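Side-chain contacts in endoglucanase (Clostridium thermocellum, PDB 2YIK), which probably hydrolyses internal beta-1,4-glucosidic bonds of cellulose, as a family 9 glycoside hydrolase: residues A[56-61]-A[75-80]; A[90-93]-A[99-102]; A[128-133]-A[159-164]; A[163-168]-A[220-225]; A[180-185]-A[216-221]. One frame throughout, in Å; residues are numbered along the deposited sequence.

Contact 1 (A[56-61]-A[75-80]); sequences CGTGVD and YDARLP. With ZN (zinc ion), chain E.
The unusual feature is a metal-bound sulfur facing a carboxylate: Cys56 SG lies 4.0 Å from Asp76 OD2. This is a loose approach with no bond between the two. Each group has its own partner. Cys56 SG binds the zinc ion at 2.4 Å. Its sulfur stands anti to the backbone N (chi1 -179°), which carries it out toward the metal. Cys72, His73 and His115 complete the site, so the zinc has two sulfur and two nitrogen ligands. Asp76 CB points toward segment 56-61, but the carboxylate is held from outside. Its OD1 forms a salt bridge with Arg204. OD2 also has a long, weak ion pair with Lys122.

The second touch is apolar. Thr58 CG2 meets Ala77 CB methyl to methyl at 4.3 Å, on the more exposed side of the contact. Gly57 links Cys56 to Thr58 with backbone angles at which a CB would press on the carbonyl O of Cys56. Asp76 and Ala77 sit on a 3-10 turn, closed by Arg78 N bonding to Tyr75 O at 3.0 Å. The zinc cross-links three parts of the chain, at Cys56, at Cys72 and His73 just before the turn, and at His115. Zinc and the nearby cations would probably ease the closeness of thiolate and carboxylate.

Contact 2 (A[90-93]-A[99-102]); sequences DGFI and VLDP. With CA (calcium ion), chain D.
The Phe92 ring is the one flat group that touches across this contact, and it meets Leu100 obliquely. Ring atom CE2 lies 4.2 Å from Leu100 CD1. The Phe92 side chain also packs against Val178 of strand 177-184 and against Thr210 and Glu212.

The same Leu100 methyl also reaches Ile93. Ile93 CD1 and Leu100 CD1 are 3.4 Å apart, tighter than usual for two carbons. The two side chains cross at about a right angle and meet at their ends. Leu100 CG is anti to the carbonyl carbon (chi1 -64°), and its CB points toward segment 90-93. CD1 touches both the Phe92 ring and the tip of Ile93.

All three residues belong to one helix, 90-100. Ile93 and Leu100 are seven residues apart, about two turns, so they share a face of the helix. Leu100 also rests on Ala179 of strand 177-184.

The helix stops at Asp101, which leaves helical angles and opens a calcium loop. Asp101 OD1 binds the calcium ion at 2.6 Å, together with Asp103, Asp105 and the backbone O of Lys107. This Asp-x-Asp-x-Asp-Gly spacing resembles that of EF-hand loops. Asp101 OD2 is hydrogen-bonded to Gly106 N, which steadies the carboxylate as the loop curls round the metal.

Contact 3 (A[128-133]-A[159-164]); sequences AYAAST and RYFNDY
Ala131 and Phe161 make the main apolar contact, a CH-pi interaction. Ala131 CB lies over one face of the Phe161 ring, 3.9 Å from its centroid and 27° off the normal. The methyl is shifted toward the CG side, where its distance to Phe161 CG is 3.5 Å. Ala130 adds a second apolar touch at the far end of the ring: its CB is 3.8 Å from Phe161 CZ and approaches obliquely. The Phe161 chi1 of -93° is well away from the common -60°, and it lays the ring along the backbone of the alanine pair. The small alanines let the helices come close, with Ala131 CA and Phe161 CA only 5.9 Å apart.

Helices 124-140 and 151-167 belong to the (alpha/alpha)6 barrel expected of family 9 enzymes. Phe161 also meets the ring of Phe114.

No hydrogen bond crosses between the two segments. Within helix 124-140, Thr133 OG1 donates to Tyr129 O at 2.8 Å. Thr133 N bonds to the same oxygen from the opposite face of its carbonyl plane. The Thr133 hydroxyl also sits above the Tyr129 ring, offset toward the rim, and has a further hydrogen bond with His316.

Contact 4 (A[163-168]-A[220-225]); sequences DYFMRC and SATAAS
In the helical core of the catalytic domain, Phe165 on helix 151-167 packs against Thr222 and Ser225 on helix 216-233. The ring is reached by one methyl and one hydroxyl. Thr222 CG2 is 3.7 Å from Phe165 CG and equally near Phe165 CB. It makes an off-centre CH-pi contact, 4.1 Å from the ring centroid and 29° off the normal. Thr222 OG1 stands beside the backbone N (chi1 -55°), which leaves CG2 anti to that N and facing the ring. OG1 is hydrogen-bonded to Ile218 O. The threonine thus presents its apolar branch to the ring and keeps its polar branch within its own helix.

Ser225 comes one turn later. Its OG lies at the ring edge, near the ring plane, 3.4 Å from Phe165 CE2. That hydroxyl also meets the amide end of Asn162, on the same helix as Phe165.

Phe165 also touches Glu127 and Ala131 of helix 124-140. Phe180 of strand 177-184 touches Thr222. The contact joins two helices of the domain, consistent with the (alpha/alpha)6 barrel of family 9 glycoside hydrolases.

Contact 5 (A[180-185]-A[216-221]); sequences FCHQVG and TDIISA
Strand 180-184, which carries Phe180 and His182, runs nearly crosswise over helix 216-221, with axes 10.0 Å apart and an angle of 101° between their directions. Ile218 is the main side chain on the helix side. Its CG2 methyl touches both strand residues. It lies at the edge of the Phe180 ring, near the ring plane, 3.7 Å from Phe180 CE2. It also lies 3.7 Å from His182 CB. In Ile218, CG1 stands beside the backbone N (chi1 -71°), which leaves CG2 anti to that N and turned to the strand. Phe180 and Ile218 cross at about a right angle. Ile219 adds a looser touch, with its CD1 4.4 Å from Phe180 CD2, oblique to the ring. Phe180 and His182, two apart, both turn CB toward the helix.

The strand carries a classic beta bulge. His182 and Gln183 are paired opposite the single residue Trp207 of the antiparallel strand 206-209. Gln183 NE2 donates to Gly185 O at 3.1 Å, almost straight at 179° and in its own amide plane. The same amide group bonds to Gly268 O. Gly185 O also accepts from Trp207 NE1, so these bonds tie the strand end to its neighbours.

On the helix, Ser220 OG bonds to Thr216 O at 2.9 Å. Ser220 N reaches that oxygen from the opposite face of the carbonyl plane.

Contacts 3, 4 and 5 form one cluster. Contacts 3 and 4 have centres 7 Å apart and share helix 151-167. Contacts 4 and 5 have centres 8 Å apart and share helix 216-233. Ala131 CB touches Phe165, and Cys168 O bonds to Cys181 N, so helices and strand 177-184 pack as one core. Contact 1 joins this core through Tyr160, whose OH is hydrogen-bonded to Cys56 O, and through Asp76 against Val184. Contact 2 lies farther out, with its centre about 18 Å from that of contact 5. Contacts 1 and 2 come first along the chain. Their zinc and calcium sites lie in the outer part of the domain, while the later contacts build the helical interior.

Contact 1 (A[56-61]-A[75-80])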
# COMPACT_ATOMS: atom_id res chain seq x y z
N CYS A 56 2.96 -13.00 -6.84
CA CYS A 56 3.89 -13.27 -7.92
C CYS A 56 5.09 -14.10 -7.47
O CYS A 56 5.44 -14.12 -6.29
CB CYS A 56 4.34 -11.91 -8.48
SG CYS A 56 5.49 -11.90 -9.86
N GLY A 57 5.72 -14.80 -8.41
CA GLY A 57 6.91 -15.58 -8.08
C GLY A 57 6.78 -17.07 -7.83
O GLY A 57 5.81 -17.71 -8.24
N THR A 58 7.78 -17.61 -7.15
CA THR A 58 7.86 -19.03 -6.83
C THR A 58 7.08 -19.43 -5.58
O THR A 58 7.01 -20.61 -5.24
CB THR A 58 9.33 -19.46 -6.64
OG1 THR A 58 9.93 -18.69 -5.59
CG2 THR A 58 10.11 -19.23 -7.92
N GLY A 59 6.50 -18.46 -4.89
CA GLY A 59 5.76 -18.80 -3.69
C GLY A 59 4.25 -18.67 -3.78
O GLY A 59 3.58 -18.71 -2.75
N VAL A 60 3.69 -18.55 -4.97
CA VAL A 60 2.24 -18.38 -5.00
C VAL A 60 1.37 -19.61 -4.72
O VAL A 60 0.34 -19.43 -4.08
CB VAL A 60 1.76 -17.60 -6.28
CG1 VAL A 60 2.86 -17.47 -7.28
CG2 VAL A 60 0.52 -18.25 -6.88
N ASP A 61 1.71 -20.83 -5.13
CA ASP A 61 0.80 -21.91 -4.76
C ASP A 61 0.92 -22.20 -3.27
O ASP A 61 0.03 -22.80 -2.67
CB ASP A 61 0.96 -23.23 -5.56
CG ASP A 61 2.32 -23.38 -6.22
OD1 ASP A 61 3.33 -23.57 -5.51
OD2 ASP A 61 2.36 -23.34 -7.48
N TYR A 75 11.15 -16.83 -13.59
CA TYR A 75 12.49 -16.48 -14.06
C TYR A 75 13.00 -15.22 -13.34
O TYR A 75 14.18 -14.88 -13.46
CB TYR A 75 12.53 -16.29 -15.59
CG TYR A 75 11.41 -15.48 -16.20
CD1 TYR A 75 10.15 -16.03 -16.40
CD2 TYR A 75 11.63 -14.17 -16.64
CE1 TYR A 75 9.13 -15.31 -17.03
CE2 TYR A 75 10.62 -13.43 -17.27
CZ TYR A 75 9.38 -14.02 -17.46
OH TYR A 75 8.39 -13.31 -18.12
N ASP A 76 12.11 -14.55 -12.61
CA ASP A 76 12.47 -13.36 -11.83
C ASP A 76 13.49 -13.80 -10.78
O ASP A 76 14.34 -13.03 -10.35
CB ASP A 76 11.27 -12.79 -11.05
CG ASP A 76 10.27 -12.04 -11.93
OD1 ASP A 76 10.55 -11.80 -13.12
OD2 ASP A 76 9.20 -11.69 -11.39
N ALA A 77 13.36 -15.06 -10.37
CA ALA A 77 14.24 -15.64 -9.35
C ALA A 77 15.65 -15.92 -9.85
O ALA A 77 16.54 -16.24 -9.07
CB ALA A 77 13.61 -16.92 -8.79
N ARG A 78 15.85 -15.78 -11.16
CA ARG A 78 17.16 -16.01 -11.77
C ARG A 78 17.47 -14.89 -12.74
O ARG A 78 17.89 -15.14 -13.87
CB ARG A 78 17.18 -17.33 -12.54
CG ARG A 78 17.00 -18.59 -11.73
CD ARG A 78 16.08 -19.52 -12.52
NE ARG A 78 16.02 -19.12 -13.93
CZ ARG A 78 15.03 -19.42 -14.77
NH1 ARG A 78 14.00 -20.14 -14.34
NH2 ARG A 78 15.06 -18.99 -16.03
N LEU A 79 17.25 -13.65 -12.31
CA LEU A 79 17.53 -12.49 -13.17
C LEU A 79 19.04 -12.39 -13.43
O LEU A 79 19.83 -12.40 -12.48
CB LEU A 79 17.07 -11.21 -12.48
CG LEU A 79 17.30 -9.92 -13.27
CD1 LEU A 79 16.41 -9.92 -14.50
CD2 LEU A 79 17.00 -8.71 -12.41
N PRO A 80 19.46 -12.31 -14.70
CA PRO A 80 20.89 -12.21 -15.00
C PRO A 80 21.47 -10.90 -14.50
O PRO A 80 20.91 -9.83 -14.74
CB PRO A 80 20.95 -12.33 -16.52
CG PRO A 80 19.77 -13.19 -16.83
CD PRO A 80 18.70 -12.58 -15.94
ZN ZN E . 3.99 -12.97 -11.44

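Contact 2 (A[90-93]-A[99-102])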
# COMPACT_ATOMS: atom_id res chain seq x y z
N ASP A 90 27.80 -1.22 -15.68
CA ASP A 90 28.81 -2.28 -15.71
C ASP A 90 29.79 -2.07 -14.55
O ASP A 90 30.20 -3.02 -13.88
CB ASP A 90 29.63 -2.23 -17.01
CG ASP A 90 28.86 -2.73 -18.22
OD1 ASP A 90 27.89 -3.51 -18.05
OD2 ASP A 90 29.25 -2.35 -19.35
N GLY A 91 30.17 -0.82 -14.34
CA GLY A 91 31.10 -0.49 -13.28
C GLY A 91 30.58 -0.77 -11.88
O GLY A 91 31.31 -1.25 -11.02
N PHE A 92 29.31 -0.46 -11.65
CA PHE A 92 28.70 -0.70 -10.35
C PHE A 92 28.66 -2.20 -10.08
O PHE A 92 29.02 -2.64 -9.00
CB PHE A 92 27.28 -0.15 -10.30
CG PHE A 92 26.66 -0.25 -8.95
CD1 PHE A 92 26.92 0.71 -7.98
CD2 PHE A 92 25.87 -1.35 -8.62
CE1 PHE A 92 26.41 0.58 -6.69
CE2 PHE A 92 25.35 -1.49 -7.33
CZ PHE A 92 25.62 -0.52 -6.37
N ILE A 93 28.20 -2.97 -11.06
CA ILE A 93 28.13 -4.42 -10.91
C ILE A 93 29.53 -5.00 -10.68
O ILE A 93 29.73 -5.87 -9.83
CB ILE A 93 27.53 -5.10 -12.17
CG1 ILE A 93 26.07 -4.67 -12.37
CG2 ILE A 93 27.62 -6.61 -12.05
CD1 ILE A 93 25.18 -5.00 -11.18
N VAL A 99 28.59 -8.76 -3.28
CA VAL A 99 27.44 -8.49 -2.42
C VAL A 99 26.15 -8.73 -3.19
O VAL A 99 25.19 -9.26 -2.65
CB VAL A 99 27.47 -7.04 -1.85
CG1 VAL A 99 26.11 -6.65 -1.29
CG2 VAL A 99 28.51 -6.96 -0.74
N LEU A 100 26.15 -8.37 -4.47
CA LEU A 100 24.98 -8.57 -5.31
C LEU A 100 24.77 -10.04 -5.67
O LEU A 100 23.63 -10.49 -5.85
CB LEU A 100 25.13 -7.77 -6.61
CG LEU A 100 25.18 -6.24 -6.55
CD1 LEU A 100 25.54 -5.67 -7.91
CD2 LEU A 100 23.83 -5.71 -6.08
N ASP A 101 25.87 -10.79 -5.76
CA ASP A 101 25.84 -12.19 -6.18
C ASP A 101 26.90 -13.02 -5.42
O ASP A 101 27.82 -13.56 -6.02
CB ASP A 101 26.09 -12.21 -7.70
CG ASP A 101 26.06 -13.61 -8.30
OD1 ASP A 101 25.37 -14.47 -7.74
OD2 ASP A 101 26.71 -13.83 -9.34
N PRO A 102 26.76 -13.14 -4.08
CA PRO A 102 27.72 -13.89 -3.26
C PRO A 102 28.07 -15.28 -3.77
O PRO A 102 29.23 -15.69 -3.72
CB PRO A 102 27.03 -13.97 -1.89
CG PRO A 102 26.06 -12.84 -1.90
CD PRO A 102 25.54 -12.87 -3.31
CA CA D . 23.16 -15.70 -7.37

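Contact 3 (A[128-133]-A[159-164])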
# COMPACT_ATOMS: atom_id res chain seq x y z
N ALA A 128 5.16 -0.63 -2.13
CA ALA A 128 5.46 -0.25 -0.75
C ALA A 128 4.25 0.44 -0.10
O ALA A 128 3.99 0.25 1.08
CB ALA A 128 6.69 0.67 -0.70
N TYR A 129 3.52 1.24 -0.88
CA TYR A 129 2.35 1.92 -0.34
C TYR A 129 1.30 0.92 0.13
O TYR A 129 0.72 1.08 1.19
CB TYR A 129 1.72 2.86 -1.37
CG TYR A 129 0.33 3.31 -0.98
CD1 TYR A 129 -0.80 2.55 -1.33
CD2 TYR A 129 0.13 4.46 -0.22
CE1 TYR A 129 -2.08 2.92 -0.92
CE2 TYR A 129 -1.15 4.84 0.20
CZ TYR A 129 -2.25 4.06 -0.15
OH TYR A 129 -3.50 4.42 0.28
N ALA A 130 1.06 -0.11 -0.69
CA ALA A 130 0.07 -1.11 -0.35
C ALA A 130 0.50 -1.87 0.89
O ALA A 130 -0.28 -2.07 1.82
CB ALA A 130 -0.15 -2.06 -1.52
N ALA A 131 1.76 -2.29 0.90
CA ALA A 131 2.33 -3.03 2.02
C ALA A 131 2.26 -2.25 3.33
O ALA A 131 1.89 -2.80 4.37
CB ALA A 131 3.79 -3.40 1.71
N SER A 132 2.60 -0.97 3.29
CA SER A 132 2.58 -0.18 4.51
C SER A 132 1.16 0.20 4.91
O SER A 132 0.83 0.22 6.09
CB SER A 132 3.41 1.09 4.33
OG SER A 132 2.83 1.93 3.35
N THR A 133 0.30 0.47 3.94
CA THR A 133 -1.06 0.86 4.26
C THR A 133 -1.88 -0.31 4.80
O THR A 133 -2.67 -0.14 5.73
CB THR A 133 -1.72 1.56 3.05
OG1 THR A 133 -0.94 2.71 2.69
CG2 THR A 133 -3.14 2.01 3.38
N ARG A 159 3.67 -10.70 5.08
CA ARG A 159 4.96 -11.38 5.02
C ARG A 159 5.40 -11.49 3.56
O ARG A 159 6.58 -11.33 3.25
CB ARG A 159 4.87 -12.79 5.62
CG ARG A 159 4.94 -12.85 7.13
CD ARG A 159 4.69 -14.27 7.62
NE ARG A 159 4.76 -14.40 9.08
CZ ARG A 159 5.89 -14.53 9.77
NH1 ARG A 159 7.06 -14.55 9.15
NH2 ARG A 159 5.85 -14.65 11.09
N TYR A 160 4.45 -11.75 2.67
CA TYR A 160 4.78 -11.87 1.26
C TYR A 160 5.28 -10.54 0.70
O TYR A 160 6.19 -10.53 -0.14
CB TYR A 160 3.57 -12.36 0.46
CG TYR A 160 3.96 -13.19 -0.75
CD1 TYR A 160 4.48 -14.48 -0.60
CD2 TYR A 160 3.82 -12.69 -2.05
CE1 TYR A 160 4.85 -15.25 -1.70
CE2 TYR A 160 4.18 -13.45 -3.16
CZ TYR A 160 4.70 -14.73 -2.98
OH TYR A 160 5.08 -15.48 -4.07
N PHE A 161 4.70 -9.42 1.15
CA PHE A 161 5.14 -8.09 0.69
C PHE A 161 6.55 -7.80 1.19
O PHE A 161 7.47 -7.54 0.42
CB PHE A 161 4.25 -6.97 1.26
CG PHE A 161 3.11 -6.56 0.37
CD1 PHE A 161 3.33 -5.93 -0.86
CD2 PHE A 161 1.80 -6.74 0.79
CE1 PHE A 161 2.26 -5.49 -1.64
CE2 PHE A 161 0.73 -6.31 0.03
CZ PHE A 161 0.95 -5.68 -1.19
N ASN A 162 6.70 -7.85 2.51
CA ASN A 162 7.97 -7.54 3.15
C ASN A 162 9.12 -8.52 2.91
O ASN A 162 10.28 -8.10 2.94
CB ASN A 162 7.73 -7.30 4.64
CG ASN A 162 6.86 -6.08 4.90
OD1 ASN A 162 5.67 -6.20 5.21
ND2 ASN A 162 7.45 -4.90 4.76
N ASP A 163 8.84 -9.79 2.69
CA ASP A 163 9.93 -10.73 2.43
C ASP A 163 10.49 -10.40 1.05
O ASP A 163 11.67 -10.59 0.79
CB ASP A 163 9.44 -12.19 2.48
CG ASP A 163 9.05 -12.62 3.89
OD1 ASP A 163 9.52 -11.99 4.85
OD2 ASP A 163 8.28 -13.59 4.03
N TYR A 164 9.62 -9.90 0.18
CA TYR A 164 10.00 -9.51 -1.16
C TYR A 164 10.94 -8.30 -1.06
O TYR A 164 12.00 -8.27 -1.68
CB TYR A 164 8.75 -9.17 -1.99
CG TYR A 164 8.98 -8.41 -3.28
CD1 TYR A 164 9.78 -8.94 -4.30
CD2 TYR A 164 8.35 -7.19 -3.51
CE1 TYR A 164 9.94 -8.26 -5.51
CE2 TYR A 164 8.50 -6.50 -4.71
CZ TYR A 164 9.29 -7.04 -5.71
OH TYR A 164 9.43 -6.36 -6.90

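Contact 4 (A[163-168]-A[220-225])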
# COMPACT_ATOMS: atom_id res chain seq x y z
N ASP A 163 8.84 -9.79 2.69
CA ASP A 163 9.93 -10.73 2.43
C ASP A 163 10.49 -10.40 1.05
O ASP A 163 11.67 -10.59 0.79
CB ASP A 163 9.44 -12.19 2.48
CG ASP A 163 9.05 -12.62 3.89
OD1 ASP A 163 9.52 -11.99 4.85
OD2 ASP A 163 8.28 -13.59 4.03
N TYR A 164 9.62 -9.90 0.18
CA TYR A 164 10.00 -9.51 -1.16
C TYR A 164 10.94 -8.30 -1.06
O TYR A 164 12.00 -8.27 -1.68
CB TYR A 164 8.75 -9.17 -1.99
CG TYR A 164 8.98 -8.41 -3.28
CD1 TYR A 164 9.78 -8.94 -4.30
CD2 TYR A 164 8.35 -7.19 -3.51
CE1 TYR A 164 9.94 -8.26 -5.51
CE2 TYR A 164 8.50 -6.50 -4.71
CZ TYR A 164 9.29 -7.04 -5.71
OH TYR A 164 9.43 -6.36 -6.90
N PHE A 165 10.56 -7.31 -0.25
CA PHE A 165 11.38 -6.12 -0.07
C PHE A 165 12.76 -6.52 0.47
O PHE A 165 13.79 -6.08 -0.04
CB PHE A 165 10.72 -5.14 0.92
CG PHE A 165 9.37 -4.63 0.49
CD1 PHE A 165 9.08 -4.39 -0.85
CD2 PHE A 165 8.39 -4.34 1.44
CE1 PHE A 165 7.84 -3.88 -1.24
CE2 PHE A 165 7.15 -3.83 1.07
CZ PHE A 165 6.87 -3.60 -0.27
N MET A 166 12.78 -7.37 1.49
CA MET A 166 14.04 -7.81 2.07
C MET A 166 14.96 -8.54 1.10
O MET A 166 16.16 -8.27 1.06
CB MET A 166 13.78 -8.63 3.34
CG MET A 166 13.28 -7.75 4.50
SD MET A 166 13.05 -8.51 6.12
CE MET A 166 11.38 -9.17 5.97
N ARG A 167 14.40 -9.46 0.32
CA ARG A 167 15.20 -10.20 -0.67
C ARG A 167 15.76 -9.23 -1.71
O ARG A 167 16.83 -9.45 -2.27
CB ARG A 167 14.34 -11.24 -1.41
CG ARG A 167 14.10 -12.55 -0.66
CD ARG A 167 13.51 -13.60 -1.61
NE ARG A 167 12.26 -13.14 -2.18
CZ ARG A 167 11.07 -13.26 -1.60
NH1 ARG A 167 10.96 -13.85 -0.42
NH2 ARG A 167 9.99 -12.77 -2.19
N CYS A 168 15.02 -8.15 -1.97
CA CYS A 168 15.44 -7.15 -2.96
C CYS A 168 16.41 -6.11 -2.41
O CYS A 168 16.90 -5.25 -3.15
CB CYS A 168 14.21 -6.46 -3.55
SG CYS A 168 13.27 -7.51 -4.71
N SER A 220 12.40 5.13 1.13
CA SER A 220 11.67 5.49 2.35
C SER A 220 10.32 4.78 2.45
O SER A 220 9.95 4.31 3.53
CB SER A 220 11.45 7.00 2.42
OG SER A 220 12.69 7.68 2.50
N ALA A 221 9.59 4.70 1.34
CA ALA A 221 8.30 4.04 1.34
C ALA A 221 8.49 2.60 1.78
O ALA A 221 7.69 2.07 2.56
CB ALA A 221 7.66 4.10 -0.05
N THR A 222 9.57 1.98 1.31
CA THR A 222 9.86 0.60 1.67
C THR A 222 10.28 0.46 3.13
O THR A 222 9.84 -0.46 3.81
CB THR A 222 10.96 -0.00 0.76
OG1 THR A 222 10.58 0.13 -0.61
CG2 THR A 222 11.15 -1.49 1.08
N ALA A 223 11.12 1.37 3.61
CA ALA A 223 11.56 1.32 5.00
C ALA A 223 10.36 1.44 5.94
O ALA A 223 10.32 0.79 6.98
CB ALA A 223 12.59 2.43 5.29
N ALA A 224 9.39 2.27 5.56
CA ALA A 224 8.20 2.46 6.38
C ALA A 224 7.47 1.14 6.55
O ALA A 224 7.14 0.75 7.66
CB ALA A 224 7.28 3.50 5.75
N SER A 225 7.24 0.45 5.43
CA SER A 225 6.56 -0.84 5.44
C SER A 225 7.24 -1.85 6.37
O SER A 225 6.57 -2.56 7.13
CB SER A 225 6.51 -1.43 4.03
OG SER A 225 5.82 -2.67 4.02

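Contact 5 (A[180-185]-A[216-221])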
# COMPACT_ATOMS: atom_id res chain seq x y z
N PHE A 180 18.89 -1.69 -4.12
CA PHE A 180 17.54 -2.13 -3.82
C PHE A 180 16.76 -2.27 -5.12
O PHE A 180 16.61 -1.31 -5.87
CB PHE A 180 16.82 -1.12 -2.92
CG PHE A 180 15.36 -1.43 -2.69
CD1 PHE A 180 14.98 -2.54 -1.94
CD2 PHE A 180 14.37 -0.66 -3.28
CE1 PHE A 180 13.63 -2.86 -1.76
CE2 PHE A 180 13.01 -0.97 -3.12
CZ PHE A 180 12.65 -2.07 -2.36
N CYS A 181 16.29 -3.48 -5.40
CA CYS A 181 15.50 -3.68 -6.60
C CYS A 181 14.08 -3.23 -6.28
O CYS A 181 13.40 -3.85 -5.47
CB CYS A 181 15.48 -5.15 -7.04
SG CYS A 181 14.43 -5.42 -8.50
N HIS A 182 13.66 -2.16 -6.93
CA HIS A 182 12.34 -1.60 -6.69
C HIS A 182 11.30 -1.94 -7.76
O HIS A 182 10.12 -1.70 -7.57
CB HIS A 182 12.44 -0.08 -6.60
CG HIS A 182 12.82 0.58 -7.88
ND1 HIS A 182 14.13 0.75 -8.29
CD2 HIS A 182 12.06 1.09 -8.88
CE1 HIS A 182 14.16 1.33 -9.47
NE2 HIS A 182 12.91 1.56 -9.85
N GLN A 183 11.74 -2.52 -8.87
CA GLN A 183 10.80 -2.84 -9.95
C GLN A 183 11.27 -4.02 -10.81
O GLN A 183 12.45 -4.14 -11.14
CB GLN A 183 10.60 -1.60 -10.83
CG GLN A 183 9.62 -1.74 -11.99
CD GLN A 183 9.50 -0.46 -12.81
OE1 GLN A 183 9.41 0.64 -12.26
NE2 GLN A 183 9.50 -0.61 -14.14
N VAL A 184 10.32 -4.88 -11.15
CA VAL A 184 10.60 -6.03 -12.00
C VAL A 184 9.54 -5.94 -13.09
O VAL A 184 8.34 -5.94 -12.81
CB VAL A 184 10.47 -7.37 -11.22
CG1 VAL A 184 10.76 -8.53 -12.16
CG2 VAL A 184 11.44 -7.39 -10.03
N GLY A 185 9.99 -5.85 -14.33
CA GLY A 185 9.04 -5.72 -15.42
C GLY A 185 9.05 -4.29 -15.93
O GLY A 185 9.73 -3.44 -15.36
N THR A 216 15.12 8.26 -3.02
CA THR A 216 14.58 8.54 -1.70
C THR A 216 13.13 8.18 -1.45
O THR A 216 12.79 7.62 -0.41
CB THR A 216 14.79 10.02 -1.36
OG1 THR A 216 16.08 10.42 -1.84
CG2 THR A 216 14.73 10.24 0.15
N ASP A 217 12.25 8.50 -2.40
CA ASP A 217 10.84 8.20 -2.20
C ASP A 217 10.57 6.70 -2.05
O ASP A 217 9.94 6.29 -1.08
CB ASP A 217 10.00 8.81 -3.34
CG ASP A 217 10.38 8.29 -4.71
OD1 ASP A 217 11.57 7.98 -4.92
OD2 ASP A 217 9.49 8.20 -5.59
N ILE A 218 11.06 5.89 -2.98
CA ILE A 218 10.84 4.44 -2.90
C ILE A 218 11.59 3.79 -1.74
O ILE A 218 11.06 2.90 -1.08
CB ILE A 218 11.24 3.71 -4.22
CG1 ILE A 218 10.25 4.03 -5.34
CG2 ILE A 218 11.24 2.21 -4.00
CD1 ILE A 218 10.44 5.39 -5.92
N ILE A 219 12.82 4.23 -1.49
CA ILE A 219 13.61 3.67 -0.39
C ILE A 219 12.87 3.91 0.93
O ILE A 219 12.72 2.99 1.73
CB ILE A 219 15.04 4.32 -0.31
CG1 ILE A 219 15.96 3.81 -1.42
CG2 ILE A 219 15.72 3.91 0.98
CD1 ILE A 219 15.29 3.65 -2.74
N SER A 220 12.40 5.13 1.13
CA SER A 220 11.67 5.49 2.35
C SER A 220 10.32 4.78 2.45
O SER A 220 9.95 4.31 3.53
CB SER A 220 11.45 7.00 2.42
OG SER A 220 12.69 7.68 2.50
N ALA A 221 9.59 4.70 1.34
CA ALA A 221 8.30 4.04 1.34
C ALA A 221 8.49 2.60 1.78
O ALA A 221 7.69 2.07 2.56
CB ALA A 221 7.66 4.10 -0.05